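Local coordinates for protein putative exotoxin (superantigen) (Streptococcus pyogenes, PDB 1TY0) that is a superantigen toxin that can use one common surface both for T-cell receptor binding and for forming dimers, at residues A[32-38]-A[60-66]. Sequence-based numbering, arbitrary orientation.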
ATOM      1  N   TYR A  32      16.945 -14.486 -11.167  1.00 11.37           N
ATOM      2  CA  TYR A  32      18.296 -14.599 -10.633  1.00 10.59           C
ATOM      3  C   TYR A  32      18.292 -14.727  -9.117  1.00 12.73           C
ATOM      4  O   TYR A  32      17.389 -14.215  -8.438  1.00 12.70           O
ATOM      5  CB  TYR A  32      19.126 -13.377 -11.051  1.00 10.86           C
ATOM      6  CG  TYR A  32      20.612 -13.606 -10.963  1.00 11.40           C
ATOM      7  CD1 TYR A  32      21.259 -14.456 -11.864  1.00 12.68           C
ATOM      8  CD2 TYR A  32      21.371 -12.999  -9.966  1.00 12.75           C
ATOM      9  CE1 TYR A  32      22.627 -14.695 -11.769  1.00 13.32           C
ATOM     10  CE2 TYR A  32      22.743 -13.234  -9.861  1.00 15.05           C
ATOM     11  CZ  TYR A  32      23.361 -14.081 -10.768  1.00 13.52           C
ATOM     12  OH  TYR A  32      24.714 -14.305 -10.665  1.00 13.72           O
ATOM     13  N   LEU A  33      19.300 -15.424  -8.594  1.00 10.41           N
ATOM     14  CA  LEU A  33      19.458 -15.629  -7.161  1.00 12.09           C
ATOM     15  C   LEU A  33      20.858 -15.236  -6.705  1.00 13.32           C
ATOM     16  O   LEU A  33      21.855 -15.694  -7.265  1.00 15.40           O
ATOM     17  CB  LEU A  33      19.233 -17.104  -6.790  1.00 11.40           C
ATOM     18  CG  LEU A  33      17.850 -17.727  -6.993  1.00  9.18           C
ATOM     19  CD1 LEU A  33      17.934 -19.237  -6.793  1.00 11.40           C
ATOM     20  CD2 LEU A  33      16.862 -17.112  -6.006  1.00 11.23           C
ATOM     21  N   THR A  34      20.929 -14.379  -5.696  1.00 12.38           N
ATOM     22  CA  THR A  34      22.216 -13.988  -5.141  1.00 11.91           C
ATOM     23  C   THR A  34      22.239 -14.606  -3.749  1.00 12.71           C
ATOM     24  O   THR A  34      21.305 -15.317  -3.365  1.00 12.45           O
ATOM     25  CB  THR A  34      22.368 -12.458  -5.055  1.00 12.51           C
ATOM     26  OG1 THR A  34      21.377 -11.926  -4.171  1.00 11.32           O
ATOM     27  CG2 THR A  34      22.210 -11.835  -6.429  1.00 13.40           C
ATOM     28  N   THR A  35      23.289 -14.339  -2.987  1.00 11.85           N
ATOM     29  CA  THR A  35      23.407 -14.909  -1.657  1.00 13.10           C
ATOM     30  C   THR A  35      22.270 -14.528  -0.716  1.00 11.71           C
ATOM     31  O   THR A  35      21.895 -15.313   0.151  1.00 13.34           O
ATOM     32  CB  THR A  35      24.741 -14.500  -1.000  1.00 12.95           C
ATOM     33  OG1 THR A  35      24.765 -13.081  -0.804  1.00 14.69           O
ATOM     34  CG2 THR A  35      25.914 -14.897  -1.888  1.00 14.53           C
ATOM     35  N   HIS A  36      21.711 -13.335  -0.895  1.00 10.76           N
ATOM     36  CA  HIS A  36      20.641 -12.876  -0.021  1.00 10.06           C
ATOM     37  C   HIS A  36      19.451 -12.218  -0.715  1.00 11.49           C
ATOM     38  O   HIS A  36      18.600 -11.616  -0.048  1.00 11.43           O
ATOM     39  CB  HIS A  36      21.211 -11.916   1.029  1.00 11.00           C
ATOM     40  CG  HIS A  36      22.205 -12.554   1.950  1.00 11.49           C
ATOM     41  ND1 HIS A  36      23.506 -12.820   1.576  1.00 13.29           N
ATOM     42  CD2 HIS A  36      22.078 -13.017   3.216  1.00 14.37           C
ATOM     43  CE1 HIS A  36      24.135 -13.418   2.572  1.00 12.99           C
ATOM     44  NE2 HIS A  36      23.291 -13.550   3.579  1.00 13.88           N
ATOM     45  N   ASP A  37      19.378 -12.328  -2.038  1.00  9.49           N
ATOM     46  CA  ASP A  37      18.263 -11.725  -2.770  1.00 10.71           C
ATOM     47  C   ASP A  37      17.661 -12.601  -3.857  1.00 10.60           C
ATOM     48  O   ASP A  37      18.365 -13.343  -4.546  1.00 12.26           O
ATOM     49  CB  ASP A  37      18.695 -10.410  -3.430  1.00 12.70           C
ATOM     50  CG  ASP A  37      18.952  -9.303  -2.436  1.00 16.20           C
ATOM     51  OD1 ASP A  37      20.037  -9.313  -1.819  1.00 15.82           O
ATOM     52  OD2 ASP A  37      18.071  -8.421  -2.270  1.00 12.92           O
ATOM     53  N   PHE A  38      16.342 -12.499  -3.999  1.00 10.63           N
ATOM     54  CA  PHE A  38      15.604 -13.193  -5.047  1.00 10.47           C
ATOM     55  C   PHE A  38      15.303 -12.072  -6.040  1.00 10.29           C
ATOM     56  O   PHE A  38      14.851 -11.007  -5.624  1.00 10.51           O
ATOM     57  CB  PHE A  38      14.231 -13.682  -4.569  1.00 11.01           C
ATOM     58  CG  PHE A  38      14.257 -14.869  -3.651  1.00 12.39           C
ATOM     59  CD1 PHE A  38      14.211 -16.160  -4.166  1.00 13.54           C
ATOM     60  CD2 PHE A  38      14.248 -14.694  -2.270  1.00 14.47           C
ATOM     61  CE1 PHE A  38      14.149 -17.267  -3.316  1.00 12.15           C
ATOM     62  CE2 PHE A  38      14.187 -15.796  -1.411  1.00 11.83           C
ATOM     63  CZ  PHE A  38      14.137 -17.083  -1.942  1.00 12.36           C
ATOM     64  N   ILE A  60      18.733 -19.095   2.386  1.00 16.81           N
ATOM     65  CA  ILE A  60      17.322 -19.173   2.037  1.00 16.53           C
ATOM     66  C   ILE A  60      17.252 -19.320   0.522  1.00 15.49           C
ATOM     67  O   ILE A  60      16.558 -20.192   0.003  1.00 15.53           O
ATOM     68  CB  ILE A  60      16.556 -17.897   2.469  1.00 15.90           C
ATOM     69  CG1 ILE A  60      16.485 -17.821   3.997  1.00 19.68           C
ATOM     70  CG2 ILE A  60      15.157 -17.888   1.852  1.00 14.72           C
ATOM     71  CD1 ILE A  60      15.753 -18.966   4.638  1.00 24.29           C
ATOM     72  N   THR A  61      17.990 -18.475  -0.195  1.00 16.28           N
ATOM     73  CA  THR A  61      17.977 -18.561  -1.650  1.00 15.77           C
ATOM     74  C   THR A  61      18.563 -19.891  -2.123  1.00 17.92           C
ATOM     75  O   THR A  61      18.285 -20.339  -3.230  1.00 16.03           O
ATOM     76  CB  THR A  61      18.764 -17.398  -2.313  1.00 15.46           C
ATOM     77  OG1 THR A  61      20.110 -17.382  -1.826  1.00 14.37           O
ATOM     78  CG2 THR A  61      18.094 -16.060  -2.019  1.00 14.79           C
ATOM     79  N   THR A  62      19.377 -20.519  -1.281  1.00 18.78           N
ATOM     80  CA  THR A  62      19.980 -21.799  -1.636  1.00 21.84           C
ATOM     81  C   THR A  62      18.919 -22.893  -1.724  1.00 22.14           C
ATOM     82  O   THR A  62      19.150 -23.946  -2.322  1.00 21.78           O
ATOM     83  CB  THR A  62      21.057 -22.212  -0.608  1.00 23.32           C
ATOM     84  OG1 THR A  62      20.490 -22.221   0.708  1.00 27.55           O
ATOM     85  CG2 THR A  62      22.219 -21.231  -0.638  1.00 25.96           C
ATOM     86  N   LYS A  63      17.755 -22.634  -1.134  1.00 20.91           N
ATOM     87  CA  LYS A  63      16.646 -23.587  -1.150  1.00 22.04           C
ATOM     88  C   LYS A  63      15.899 -23.526  -2.481  1.00 20.77           C
ATOM     89  O   LYS A  63      15.070 -24.387  -2.777  1.00 21.54           O
ATOM     90  CB  LYS A  63      15.659 -23.279  -0.019  1.00 22.99           C
ATOM     91  CG  LYS A  63      16.240 -23.338   1.384  1.00 26.01           C
ATOM     92  CD  LYS A  63      15.173 -22.967   2.404  1.00 29.28           C
ATOM     93  CE  LYS A  63      15.727 -22.907   3.814  1.00 31.33           C
ATOM     94  NZ  LYS A  63      14.669 -22.506   4.790  1.00 34.12           N
ATOM     95  N   PHE A  64      16.199 -22.503  -3.277  1.00 18.06           N
ATOM     96  CA  PHE A  64      15.549 -22.308  -4.567  1.00 16.29           C
ATOM     97  C   PHE A  64      16.534 -22.415  -5.734  1.00 18.33           C
ATOM     98  O   PHE A  64      17.743 -22.513  -5.527  1.00 19.07           O
ATOM     99  CB  PHE A  64      14.864 -20.935  -4.587  1.00 15.26           C
ATOM    100  CG  PHE A  64      13.755 -20.793  -3.575  1.00 13.05           C
ATOM    101  CD1 PHE A  64      14.041 -20.518  -2.242  1.00 12.99           C
ATOM    102  CD2 PHE A  64      12.425 -20.946  -3.958  1.00 14.89           C
ATOM    103  CE1 PHE A  64      13.014 -20.394  -1.299  1.00 14.37           C
ATOM    104  CE2 PHE A  64      11.395 -20.826  -3.032  1.00 12.70           C
ATOM    105  CZ  PHE A  64      11.688 -20.549  -1.697  1.00 15.88           C
ATOM    106  N   THR A  65      16.012 -22.399  -6.958  1.00 17.85           N
ATOM    107  CA  THR A  65      16.856 -22.477  -8.147  1.00 18.65           C
ATOM    108  C   THR A  65      16.339 -21.513  -9.212  1.00 17.94           C
ATOM    109  O   THR A  65      15.143 -21.231  -9.272  1.00 17.60           O
ATOM    110  CB  THR A  65      16.881 -23.911  -8.734  1.00 21.82           C
ATOM    111  OG1 THR A  65      15.606 -24.220  -9.305  1.00 24.84           O
ATOM    112  CG2 THR A  65      17.193 -24.926  -7.649  1.00 23.36           C
ATOM    113  N   LYS A  66      17.238 -20.993 -10.044  1.00 16.60           N
ATOM    114  CA  LYS A  66      16.820 -20.067 -11.090  1.00 17.32           C
ATOM    115  C   LYS A  66      15.765 -20.701 -11.982  1.00 18.12           C
ATOM    116  O   LYS A  66      15.781 -21.909 -12.231  1.00 16.67           O
ATOM    117  CB  LYS A  66      18.008 -19.626 -11.957  1.00 18.33           C
ATOM    118  CG  LYS A  66      19.022 -18.755 -11.247  1.00 20.57           C
ATOM    119  CD  LYS A  66      20.098 -18.267 -12.210  1.00 20.83           C
ATOM    120  CE  LYS A  66      20.898 -19.423 -12.792  1.00 23.65           C
ATOM    121  NZ  LYS A  66      21.973 -18.956 -13.716  1.00 24.28           N
TER
HETATM  122  O   HOH W   1      19.582 -16.597   1.246  1.00 14.70           O
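Thr61 turns its hydroxyl to the hairpin turn between strands 28-33 and 37-41 and its methyl to Phe38, a compact example of one small side chain serving a polar and an apolar neighbour at once. OG1 of Thr61 donates a hydrogen bond of 2.8 Å to Thr34 O, lying in the carbonyl plane at a C=O...donor angle of 155°. A water extends this polar link: it donates to Thr35 O and accepts from Thr61 N, thus joining the turn to the start of the 3-10 segment 61-63. With OG1 between the backbone N and the carbonyl carbon, the methyl CG2 of Thr61 sits over one face of the Phe38 ring, a CH-pi contact 4.0 Å from the ring centroid and 10° off its normal.

Aromatic packing follows on the same phenyl group. Its edge points at the face of Phe64 in a T-shaped pair, the planes at 84° and Phe38 CE1, set toward the rim of that ring, 3.4 Å from Phe64 CD1. Ile60 CG2 meets another part of that edge, 4.0 Å from Phe38 CE2. The aliphatic contacts lie further along: Leu33 lays CD1 against the backbone of Phe64 and Thr65, 3.5 Å from Phe64 O, and beyond it the Lys66 chain points the same way as Tyr32 beside it, Lys66 CD coming within 4.0 Å of Tyr32 CD1, obliquely to the ring.

Segment 60-66, part of the loop joining strands 51-55 and 69-74, thereby packs against the 28-33/37-41 hairpin of the OB-fold domain. Strand 84-93 contributes Val91 against Phe38 and Pro93 against Phe64, while Val56, just past strand 51-55, touches both Phe38 and Thr61.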